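Local coordinates for tryptophan--tRNA ligase (Campylobacter jejuni subsp. jejuni, PDB 3TZL), which probably catalyses the ATP-dependent attachment of tryptophan to tRNA(Trp), working as a homodimeric class I aminoacyl-tRNA synthetase, at residues 32-43 with 72-83; 133-141 with 305-313. All blocks are in the same frame, centred on the assembly; numbering follows the deposited sequence.

Interaction 1 of 2, residues 32-43 with 72-83. With TRP (tryptophan), chain J.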
loop_
_atom_site.group_PDB
_atom_site.type_symbol
_atom_site.label_atom_id
_atom_site.label_comp_id
_atom_site.label_asym_id
_atom_site.label_seq_id
_atom_site.Cartn_x
_atom_site.Cartn_y
_atom_site.Cartn_z
ATOM N N GLN B 32 8.529 19.553 23.104
ATOM C CA GLN B 32 9.646 18.624 22.920
ATOM C C GLN B 32 10.420 18.256 24.167
ATOM O O GLN B 32 10.816 17.104 24.321
ATOM C CB GLN B 32 10.628 19.166 21.889
ATOM C CG GLN B 32 10.098 19.117 20.478
ATOM C CD GLN B 32 11.101 19.660 19.492
ATOM O OE1 GLN B 32 11.630 18.923 18.666
ATOM N NE2 GLN B 32 11.383 20.956 19.585
ATOM N N GLU B 33 10.671 19.233 25.038
ATOM C CA GLU B 33 11.487 18.984 26.219
ATOM C C GLU B 33 10.850 17.960 27.164
ATOM O O GLU B 33 11.550 17.149 27.769
ATOM C CB GLU B 33 11.742 20.293 26.969
ATOM C CG GLU B 33 12.603 21.288 26.207
ATOM C CD GLU B 33 12.772 22.599 26.952
ATOM O OE1 GLU B 33 12.071 22.805 27.964
ATOM O OE2 GLU B 33 13.604 23.425 26.522
ATOM N N LYS B 34 9.526 17.985 27.275
ATOM C CA LYS B 34 8.841 17.167 28.278
ATOM C C LYS B 34 7.957 16.063 27.695
ATOM O O LYS B 34 7.411 15.245 28.438
ATOM C CB LYS B 34 8.040 18.044 29.253
ATOM C CG LYS B 34 8.897 18.758 30.299
ATOM C CD LYS B 34 8.048 19.218 31.481
ATOM C CE LYS B 34 8.868 19.949 32.534
ATOM N NZ LYS B 34 8.014 20.386 33.678
ATOM N N SER B 35 7.818 16.038 26.374
ATOM C CA SER B 35 7.098 14.954 25.714
ATOM C C SER B 35 8.040 14.151 24.832
ATOM O O SER B 35 9.101 14.639 24.424
ATOM C CB SER B 35 5.932 15.489 24.875
ATOM O OG SER B 35 4.778 15.719 25.668
ATOM N N GLN B 36 7.651 12.913 24.547
ATOM C CA GLN B 36 8.384 12.087 23.594
ATOM C C GLN B 36 7.749 12.268 22.223
ATOM O O GLN B 36 6.823 11.538 21.873
ATOM C CB GLN B 36 8.334 10.622 24.011
ATOM C CG GLN B 36 9.328 9.739 23.268
ATOM C CD GLN B 36 9.029 8.252 23.431
ATOM O OE1 GLN B 36 9.597 7.415 22.735
ATOM N NE2 GLN B 36 8.133 7.924 24.351
HETATM N N MSE B 37 8.246 13.243 21.459
HETATM C CA MSE B 37 7.610 13.667 20.202
HETATM C C MSE B 37 8.147 12.946 18.956
HETATM O O MSE B 37 9.347 12.942 18.722
HETATM C CB MSE B 37 7.788 15.178 20.000
HETATM C CG MSE B 37 7.238 16.070 21.127
HETATM SE SE MSE B 37 5.318 16.252 20.983
HETATM C CE MSE B 37 5.194 17.337 19.386
ATOM N N PHE B 38 7.249 12.376 18.149
ATOM C CA PHE B 38 7.594 11.821 16.835
ATOM C C PHE B 38 6.881 12.666 15.793
ATOM O O PHE B 38 5.672 12.845 15.882
ATOM C CB PHE B 38 7.096 10.372 16.702
ATOM C CG PHE B 38 7.993 9.351 17.355
ATOM C CD1 PHE B 38 8.442 8.252 16.648
ATOM C CD2 PHE B 38 8.412 9.510 18.667
ATOM C CE1 PHE B 38 9.277 7.306 17.249
ATOM C CE2 PHE B 38 9.259 8.566 19.269
ATOM C CZ PHE B 38 9.682 7.468 18.549
HETATM N N MSE B 39 7.599 13.182 14.800
HETATM C CA MSE B 39 6.956 14.033 13.803
HETATM C C MSE B 39 7.501 13.647 12.455
HETATM O O MSE B 39 8.713 13.492 12.303
HETATM C CB MSE B 39 7.256 15.513 14.058
HETATM C CG MSE B 39 6.447 16.166 15.189
HETATM SE SE MSE B 39 7.566 17.424 16.177
HETATM C CE MSE B 39 8.859 16.040 16.622
ATOM N N PHE B 40 6.623 13.494 11.468
ATOM C CA PHE B 40 7.093 13.148 10.141
ATOM C C PHE B 40 6.405 14.000 9.098
ATOM O O PHE B 40 5.265 14.425 9.298
ATOM C CB PHE B 40 6.891 11.656 9.844
ATOM C CG PHE B 40 5.452 11.215 9.875
ATOM C CD1 PHE B 40 4.704 11.194 8.710
ATOM C CD2 PHE B 40 4.852 10.828 11.068
ATOM C CE1 PHE B 40 3.381 10.803 8.726
ATOM C CE2 PHE B 40 3.518 10.428 11.100
ATOM C CZ PHE B 40 2.782 10.416 9.923
ATOM N N ILE B 41 7.128 14.278 8.012
ATOM C CA ILE B 41 6.561 14.939 6.850
ATOM C C ILE B 41 5.792 13.872 6.071
ATOM O O ILE B 41 6.381 12.940 5.544
ATOM C CB ILE B 41 7.666 15.514 5.934
ATOM C CG1 ILE B 41 8.592 16.453 6.722
ATOM C CG2 ILE B 41 7.049 16.255 4.747
ATOM C CD1 ILE B 41 7.853 17.638 7.301
ATOM N N ALA B 42 4.480 14.012 6.004
ATOM C CA ALA B 42 3.635 12.945 5.490
ATOM C C ALA B 42 3.585 13.019 3.995
ATOM O O ALA B 42 2.557 13.374 3.439
ATOM C CB ALA B 42 2.217 13.073 6.063
ATOM N N ASN B 43 4.684 12.683 3.334
ATOM C CA ASN B 43 4.719 12.839 1.885
ATOM C C ASN B 43 3.925 11.795 1.086
ATOM O O ASN B 43 3.488 12.102 -0.025
ATOM C CB ASN B 43 6.151 13.053 1.332
ATOM C CG ASN B 43 7.069 11.844 1.504
ATOM O OD1 ASN B 43 6.990 11.120 2.491
ATOM N ND2 ASN B 43 7.984 11.655 0.544
ATOM N N ILE B 72 12.003 22.420 15.603
ATOM C CA ILE B 72 12.036 20.982 15.800
ATOM C C ILE B 72 13.465 20.536 16.043
ATOM O O ILE B 72 14.377 20.848 15.271
ATOM C CB ILE B 72 11.414 20.215 14.644
ATOM C CG1 ILE B 72 9.897 20.370 14.700
ATOM C CG2 ILE B 72 11.798 18.752 14.735
ATOM C CD1 ILE B 72 9.169 19.462 13.707
ATOM N N ASP B 73 13.657 19.833 17.146
ATOM C CA ASP B 73 14.990 19.477 17.584
ATOM C C ASP B 73 15.232 17.994 17.313
ATOM O O ASP B 73 14.722 17.147 18.042
ATOM C CB ASP B 73 15.119 19.782 19.076
ATOM C CG ASP B 73 16.541 19.665 19.581
ATOM O OD1 ASP B 73 17.322 18.865 19.019
ATOM O OD2 ASP B 73 16.869 20.373 20.558
ATOM N N PRO B 74 16.033 17.689 16.277
ATOM C CA PRO B 74 16.319 16.327 15.803
ATOM C C PRO B 74 16.955 15.447 16.871
ATOM O O PRO B 74 16.860 14.220 16.799
ATOM C CB PRO B 74 17.323 16.549 14.666
ATOM C CG PRO B 74 17.171 17.958 14.270
ATOM C CD PRO B 74 16.771 18.705 15.508
ATOM N N GLN B 75 17.593 16.086 17.844
ATOM C CA GLN B 75 18.251 15.416 18.947
ATOM C C GLN B 75 17.236 14.978 19.995
ATOM O O GLN B 75 17.274 13.847 20.474
ATOM C CB GLN B 75 19.257 16.368 19.593
ATOM C CG GLN B 75 20.230 15.685 20.519
ATOM C CD GLN B 75 21.140 14.754 19.761
ATOM O OE1 GLN B 75 21.517 15.042 18.625
ATOM N NE2 GLN B 75 21.483 13.620 20.370
ATOM N N LYS B 76 16.340 15.887 20.356
ATOM C CA LYS B 76 15.301 15.605 21.335
ATOM C C LYS B 76 14.197 14.717 20.751
ATOM O O LYS B 76 13.717 13.795 21.413
ATOM C CB LYS B 76 14.685 16.911 21.827
ATOM C CG LYS B 76 15.688 17.889 22.431
ATOM C CD LYS B 76 15.028 19.220 22.819
ATOM C CE LYS B 76 15.934 20.051 23.742
ATOM N NZ LYS B 76 16.266 19.366 25.037
ATOM N N SER B 77 13.811 14.993 19.510
ATOM C CA SER B 77 12.633 14.372 18.892
ATOM C C SER B 77 13.006 13.428 17.767
ATOM O O SER B 77 14.163 13.352 17.379
ATOM C CB SER B 77 11.727 15.452 18.312
ATOM O OG SER B 77 11.291 16.346 19.315
ATOM N N VAL B 78 12.020 12.711 17.234
ATOM C CA VAL B 78 12.255 11.862 16.072
ATOM C C VAL B 78 11.519 12.474 14.905
ATOM O O VAL B 78 10.297 12.567 14.922
ATOM C CB VAL B 78 11.848 10.405 16.324
ATOM C CG1 VAL B 78 12.027 9.569 15.074
ATOM C CG2 VAL B 78 12.682 9.833 17.491
ATOM N N PHE B 79 12.286 12.933 13.916
ATOM C CA PHE B 79 11.751 13.728 12.820
ATOM C C PHE B 79 12.228 13.208 11.469
ATOM O O PHE B 79 13.413 13.233 11.172
ATOM C CB PHE B 79 12.180 15.180 12.998
ATOM C CG PHE B 79 11.719 16.092 11.899
ATOM C CD1 PHE B 79 10.380 16.426 11.772
ATOM C CD2 PHE B 79 12.633 16.640 11.009
ATOM C CE1 PHE B 79 9.953 17.280 10.765
ATOM C CE2 PHE B 79 12.212 17.503 10.001
ATOM C CZ PHE B 79 10.867 17.821 9.883
ATOM N N TRP B 80 11.296 12.758 10.643
ATOM C CA TRP B 80 11.675 12.103 9.407
ATOM C C TRP B 80 10.663 12.343 8.307
ATOM O O TRP B 80 9.611 12.921 8.531
ATOM C CB TRP B 80 11.897 10.591 9.636
ATOM C CG TRP B 80 10.658 9.756 9.772
ATOM C CD1 TRP B 80 10.122 8.929 8.827
ATOM C CD2 TRP B 80 9.808 9.646 10.928
ATOM N NE1 TRP B 80 8.993 8.315 9.321
ATOM C CE2 TRP B 80 8.778 8.743 10.606
ATOM C CE3 TRP B 80 9.817 10.233 12.199
ATOM C CZ2 TRP B 80 7.769 8.401 11.512
ATOM C CZ3 TRP B 80 8.815 9.895 13.096
ATOM C CH2 TRP B 80 7.803 8.990 12.745
ATOM N N LEU B 81 11.042 11.938 7.104
ATOM C CA LEU B 81 10.207 12.028 5.917
ATOM C C LEU B 81 9.559 10.659 5.746
ATOM O O LEU B 81 10.247 9.651 5.672
ATOM C CB LEU B 81 11.079 12.339 4.705
ATOM C CG LEU B 81 10.433 12.441 3.324
ATOM C CD1 LEU B 81 9.538 13.649 3.298
ATOM C CD2 LEU B 81 11.523 12.554 2.260
ATOM N N GLN B 82 8.239 10.635 5.692
ATOM C CA GLN B 82 7.475 9.394 5.784
ATOM C C GLN B 82 7.991 8.285 4.861
ATOM O O GLN B 82 8.189 7.148 5.277
ATOM C CB GLN B 82 6.029 9.700 5.431
ATOM C CG GLN B 82 5.070 8.556 5.652
ATOM C CD GLN B 82 3.712 8.907 5.141
ATOM O OE1 GLN B 82 3.568 9.835 4.336
ATOM N NE2 GLN B 82 2.699 8.202 5.620
ATOM N N SER B 83 8.227 8.640 3.610
ATOM C CA SER B 83 8.696 7.699 2.597
ATOM C C SER B 83 10.116 7.152 2.796
ATOM O O SER B 83 10.553 6.308 2.015
ATOM C CB SER B 83 8.608 8.366 1.235
ATOM O OG SER B 83 9.566 9.400 1.145
HETATM N N TRP J . -3.933 13.214 7.939
HETATM C CA TRP J . -3.104 14.219 8.612
HETATM C C TRP J . -3.455 15.623 8.138
HETATM O O TRP J . -3.028 16.623 8.725
HETATM C CB TRP J . -1.607 13.938 8.390
HETATM C CG TRP J . -1.201 12.591 8.908
HETATM C CD1 TRP J . -0.839 11.491 8.178
HETATM C CD2 TRP J . -1.167 12.198 10.280
HETATM N NE1 TRP J . -0.563 10.434 9.023
HETATM C CE2 TRP J . -0.766 10.843 10.319
HETATM C CE3 TRP J . -1.439 12.861 11.484
HETATM C CZ2 TRP J . -0.617 10.146 11.519
HETATM C CZ3 TRP J . -1.296 12.163 12.677
HETATM C CH2 TRP J . -0.883 10.823 12.683
HETATM O OXT TRP J . -4.180 15.769 7.151
HETATM O O HOH W 1 10.641 15.136 21.975
HETATM O O HOH W 2 11.250 11.726 21.184
#

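Interaction 2 of 2, residues 133-141 with 305-313. With TRP (tryptophan), chain J.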
loop_
_atom_site.group_PDB
_atom_site.type_symbol
_atom_site.label_atom_id
_atom_site.label_comp_id
_atom_site.label_asym_id
_atom_site.label_seq_id
_atom_site.Cartn_x
_atom_site.Cartn_y
_atom_site.Cartn_z
ATOM N N ALA B 133 -1.536 2.905 9.690
ATOM C CA ALA B 133 -0.216 2.306 9.703
ATOM C C ALA B 133 0.811 3.269 10.330
ATOM O O ALA B 133 1.630 2.853 11.152
ATOM C CB ALA B 133 0.198 1.881 8.290
ATOM N N ASP B 134 0.754 4.548 9.947
ATOM C CA ASP B 134 1.637 5.567 10.521
ATOM C C ASP B 134 1.573 5.529 12.032
ATOM O O ASP B 134 2.589 5.494 12.703
ATOM C CB ASP B 134 1.207 6.967 10.086
ATOM C CG ASP B 134 1.424 7.221 8.605
ATOM O OD1 ASP B 134 2.447 6.755 8.048
ATOM O OD2 ASP B 134 0.559 7.895 8.001
ATOM N N ILE B 135 0.358 5.547 12.558
ATOM C CA ILE B 135 0.139 5.574 13.994
ATOM C C ILE B 135 0.579 4.279 14.700
ATOM O O ILE B 135 1.326 4.322 15.684
ATOM C CB ILE B 135 -1.332 5.880 14.277
ATOM C CG1 ILE B 135 -1.690 7.251 13.674
ATOM C CG2 ILE B 135 -1.622 5.818 15.768
ATOM C CD1 ILE B 135 -3.164 7.490 13.521
ATOM N N LEU B 136 0.145 3.136 14.174
ATOM C CA LEU B 136 0.335 1.843 14.847
ATOM C C LEU B 136 1.758 1.318 14.775
ATOM O O LEU B 136 2.213 0.636 15.690
ATOM C CB LEU B 136 -0.615 0.780 14.274
ATOM C CG LEU B 136 -2.108 1.078 14.378
ATOM C CD1 LEU B 136 -2.977 -0.056 13.832
ATOM C CD2 LEU B 136 -2.481 1.394 15.803
ATOM N N LEU B 137 2.433 1.586 13.665
ATOM C CA LEU B 137 3.824 1.156 13.469
ATOM C C LEU B 137 4.725 1.573 14.639
ATOM O O LEU B 137 5.586 0.807 15.060
ATOM C CB LEU B 137 4.378 1.701 12.141
ATOM C CG LEU B 137 5.798 1.332 11.666
ATOM C CD1 LEU B 137 6.028 -0.189 11.550
ATOM C CD2 LEU B 137 6.083 2.001 10.340
ATOM N N PHE B 138 4.474 2.753 15.204
ATOM C CA PHE B 138 5.335 3.318 16.254
ATOM C C PHE B 138 4.820 3.236 17.687
ATOM O O PHE B 138 5.366 3.885 18.569
ATOM C CB PHE B 138 5.687 4.760 15.891
ATOM C CG PHE B 138 6.339 4.865 14.553
ATOM C CD1 PHE B 138 7.675 4.541 14.398
ATOM C CD2 PHE B 138 5.612 5.219 13.447
ATOM C CE1 PHE B 138 8.275 4.599 13.167
ATOM C CE2 PHE B 138 6.206 5.264 12.199
ATOM C CZ PHE B 138 7.540 4.947 12.059
ATOM N N ASP B 139 3.800 2.410 17.915
ATOM C CA ASP B 139 3.169 2.288 19.222
ATOM C C ASP B 139 2.739 3.633 19.823
ATOM O O ASP B 139 2.874 3.850 21.024
ATOM C CB ASP B 139 4.053 1.518 20.212
ATOM C CG ASP B 139 4.026 0.017 19.965
ATOM O OD1 ASP B 139 3.030 -0.640 20.345
ATOM O OD2 ASP B 139 4.996 -0.503 19.382
ATOM N N THR B 140 2.211 4.505 18.968
ATOM C CA THR B 140 1.692 5.801 19.376
ATOM C C THR B 140 0.635 5.687 20.461
ATOM O O THR B 140 -0.309 4.915 20.332
ATOM C CB THR B 140 1.036 6.491 18.184
ATOM O OG1 THR B 140 1.973 6.563 17.110
ATOM C CG2 THR B 140 0.577 7.898 18.572
ATOM N N ARG B 141 0.793 6.449 21.539
ATOM C CA ARG B 141 -0.261 6.559 22.546
ATOM C C ARG B 141 -1.213 7.721 22.253
ATOM O O ARG B 141 -2.410 7.622 22.493
ATOM C CB ARG B 141 0.337 6.727 23.943
ATOM C CG ARG B 141 1.026 5.487 24.464
ATOM C CD ARG B 141 0.071 4.683 25.307
ATOM N NE ARG B 141 -0.192 5.364 26.567
ATOM C CZ ARG B 141 -0.813 4.814 27.605
ATOM N NH1 ARG B 141 -0.997 5.521 28.719
ATOM N NH2 ARG B 141 -1.246 3.557 27.532
ATOM N N ALA B 305 13.542 6.250 13.645
ATOM C CA ALA B 305 12.188 5.765 13.430
ATOM C C ALA B 305 12.226 4.358 12.833
ATOM O O ALA B 305 11.453 3.499 13.241
ATOM C CB ALA B 305 11.415 6.710 12.530
ATOM N N ARG B 306 13.133 4.134 11.878
ATOM C CA ARG B 306 13.262 2.837 11.196
ATOM C C ARG B 306 13.611 1.694 12.160
ATOM O O ARG B 306 13.156 0.573 11.987
ATOM C CB ARG B 306 14.288 2.929 10.055
ATOM C CG ARG B 306 14.650 1.630 9.361
ATOM C CD ARG B 306 15.714 1.849 8.266
ATOM N NE ARG B 306 15.313 2.879 7.300
ATOM C CZ ARG B 306 15.966 4.028 7.125
ATOM N NH1 ARG B 306 15.536 4.922 6.240
ATOM N NH2 ARG B 306 17.045 4.284 7.841
ATOM N N LYS B 307 14.403 1.978 13.182
ATOM C CA LYS B 307 14.775 0.931 14.130
ATOM C C LYS B 307 13.531 0.459 14.847
ATOM O O LYS B 307 13.357 -0.723 15.095
ATOM C CB LYS B 307 15.780 1.442 15.153
ATOM C CG LYS B 307 16.147 0.432 16.251
ATOM C CD LYS B 307 17.127 1.087 17.205
ATOM C CE LYS B 307 17.485 0.208 18.397
ATOM N NZ LYS B 307 18.394 -0.904 18.027
ATOM N N ILE B 308 12.659 1.403 15.165
ATOM C CA ILE B 308 11.426 1.094 15.861
ATOM C C ILE B 308 10.484 0.355 14.927
ATOM O O ILE B 308 9.873 -0.645 15.319
ATOM C CB ILE B 308 10.787 2.373 16.402
ATOM C CG1 ILE B 308 11.608 2.864 17.597
ATOM C CG2 ILE B 308 9.347 2.125 16.831
ATOM C CD1 ILE B 308 11.266 4.265 18.038
ATOM N N ALA B 309 10.386 0.835 13.689
ATOM C CA ALA B 309 9.555 0.178 12.682
ATOM C C ALA B 309 10.015 -1.242 12.401
ATOM O O ALA B 309 9.188 -2.137 12.214
ATOM C CB ALA B 309 9.517 0.978 11.380
ATOM N N GLN B 310 11.324 -1.455 12.381
ATOM C CA GLN B 310 11.858 -2.788 12.096
ATOM C C GLN B 310 11.523 -3.744 13.213
ATOM O O GLN B 310 11.221 -4.902 12.963
ATOM C CB GLN B 310 13.376 -2.767 11.892
ATOM C CG GLN B 310 13.809 -2.239 10.539
ATOM C CD GLN B 310 15.321 -2.071 10.445
ATOM O OE1 GLN B 310 16.035 -2.163 11.449
ATOM N NE2 GLN B 310 15.815 -1.824 9.234
ATOM N N GLU B 311 11.605 -3.264 14.446
ATOM C CA GLU B 311 11.254 -4.098 15.586
ATOM C C GLU B 311 9.768 -4.505 15.533
ATOM O O GLU B 311 9.422 -5.651 15.804
ATOM C CB GLU B 311 11.592 -3.375 16.888
ATOM C CG GLU B 311 13.095 -3.227 17.118
ATOM C CD GLU B 311 13.446 -2.341 18.310
ATOM O OE1 GLU B 311 12.749 -1.326 18.559
ATOM O OE2 GLU B 311 14.437 -2.658 18.996
ATOM N N LYS B 312 8.893 -3.575 15.155
ATOM C CA LYS B 312 7.470 -3.891 15.070
ATOM C C LYS B 312 7.246 -4.892 13.948
ATOM O O LYS B 312 6.549 -5.891 14.130
ATOM C CB LYS B 312 6.616 -2.636 14.851
ATOM C CG LYS B 312 5.122 -2.924 14.650
ATOM C CD LYS B 312 4.530 -3.524 15.929
ATOM C CE LYS B 312 4.410 -2.459 17.022
ATOM N NZ LYS B 312 4.118 -3.005 18.391
HETATM N N MSE B 313 7.858 -4.638 12.796
HETATM C CA MSE B 313 7.702 -5.549 11.658
HETATM C C MSE B 313 8.206 -6.972 11.914
HETATM O O MSE B 313 7.649 -7.912 11.374
HETATM C CB MSE B 313 8.314 -4.984 10.373
HETATM C CG MSE B 313 7.588 -3.704 9.846
HETATM SE SE MSE B 313 5.603 -3.786 9.806
HETATM C CE MSE B 313 5.319 -5.007 8.310
HETATM N N TRP J . -3.933 13.214 7.939
HETATM C CA TRP J . -3.104 14.219 8.612
HETATM C C TRP J . -3.455 15.623 8.138
HETATM O O TRP J . -3.028 16.623 8.725
HETATM C CB TRP J . -1.607 13.938 8.390
HETATM C CG TRP J . -1.201 12.591 8.908
HETATM C CD1 TRP J . -0.839 11.491 8.178
HETATM C CD2 TRP J . -1.167 12.198 10.280
HETATM N NE1 TRP J . -0.563 10.434 9.023
HETATM C CE2 TRP J . -0.766 10.843 10.319
HETATM C CE3 TRP J . -1.439 12.861 11.484
HETATM C CZ2 TRP J . -0.617 10.146 11.519
HETATM C CZ3 TRP J . -1.296 12.163 12.677
HETATM C CH2 TRP J . -0.883 10.823 12.683
HETATM O OXT TRP J . -4.180 15.769 7.151
#

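Interaction 1 of 2, residues 32-43 with 72-83
Q32 OE1 accepts two hydrogen bonds from 72-83, each on a lone pair in its carbonyl plane: D73 N at 2.7 Å, nearly straight (174° at the hydrogen), and S77 OG at 2.7 Å. With Q32 NE2 bonded to G71 O and V29 O, the amide has both ends occupied and its flip state is settled. At the far end, N43 makes a two-way clasp on S83: OD1 takes S83 N at 3.0 Å, and ND2 gives to S83 OG with the oxygen in the amide plane. Between these ends strands 36-41 and 78-81 run parallel, 16° apart, exchanging bonds such as M39 N to V78 O at 2.8 Å. On one face F40 CB sits 3.6 Å from the centroid of the W80 six-membered ring, over its centre, while V78 CB lies over the F38 ring. On the other, the selenomethionine M39 reaches I72 of the preceding loop tip to tip, M39 SE to I72 CD1 3.6 Å. With CG between backbone N and carbonyl carbon (chi1 61°), the F40 ring brings CZ to 3.5 Å from NE1 of the bound tryptophan. Strand 5-10 flanks 36-41, giving the parallel sheet of the class I synthetase Rossmann-like nucleotide-binding fold.

Interaction 2 of 2, residues 133-141 with 305-313
D139, in the turn after helix 122-137, forms a salt bridge with K312 of helix 291-320 while holding a left-handed helical backbone conformation, uncommon for a non-glycine residue. K312 NZ meets D139 OD2 on its syn side at 2.8 Å, 18° out of the carboxylate plane, whereas its bond to OD1 is weak at 3.3 Å. Bends at chi2 and chi3 turn the lysine's CE and NZ back to the acid; nearer the backbone, K312 CB packs 3.6 Å from L137 O. Both charged groups have further partners: K312 NZ also donates to I170 O, and D139 OD1 is bonded to T172 OG1.

The contact joins the end of helix 122-137, which carries D134 and I135 of the tryptophan pocket, to the long C-terminal helix 291-320, which also packs on the parallel sheet of the Rossmann-like core. The axes of 133-137 and 305-313 stand 84° apart and approach no closer than 10.9 Å, so side chains and the turn bridge the gap. L137 straddles A309, with CD1 and CD2 each 3.7 Å from the alanine CB, and its CD1 also reaches SE of the selenomethionine M313. F138 presents the edge of its ring to the backbone of 291-320: CE1 lies 3.4 Å from A305 O, near the ring plane. I308 CG2 comes to F138 CD1 at 3.8 Å, the two side chains crossing at about a right angle. On segment 133-141, D134 OD2 accepts the indole NE1-H of the bound tryptophan at 3.0 Å with a 170° angle, and H45 NE2 is also bonded to that oxygen.

How the interactions relate
Both segments of interaction 1 precede those of interaction 2 in the sequence; their centres are about 13 Å apart. The first pairs neighbouring strands of the parallel sheet; the second sets helix 122-137 and its following turn against helix 291-320. They touch directly: Q82 NE2 lies 2.8 Å from D134 OD1, a probable hydrogen bond, and W80 CZ2 is 3.5 Å from F138 CZ. Helix 291-320 also packs on the sheet, through I308 on F38 and A305 on W80. Segments 32-43 and 133-141 both reach the bound tryptophan, so the sheet contributes F40 to its pocket, while Q82, whose OE1 is held by Y44 N, is consistent with a second-shell residue positioning D134.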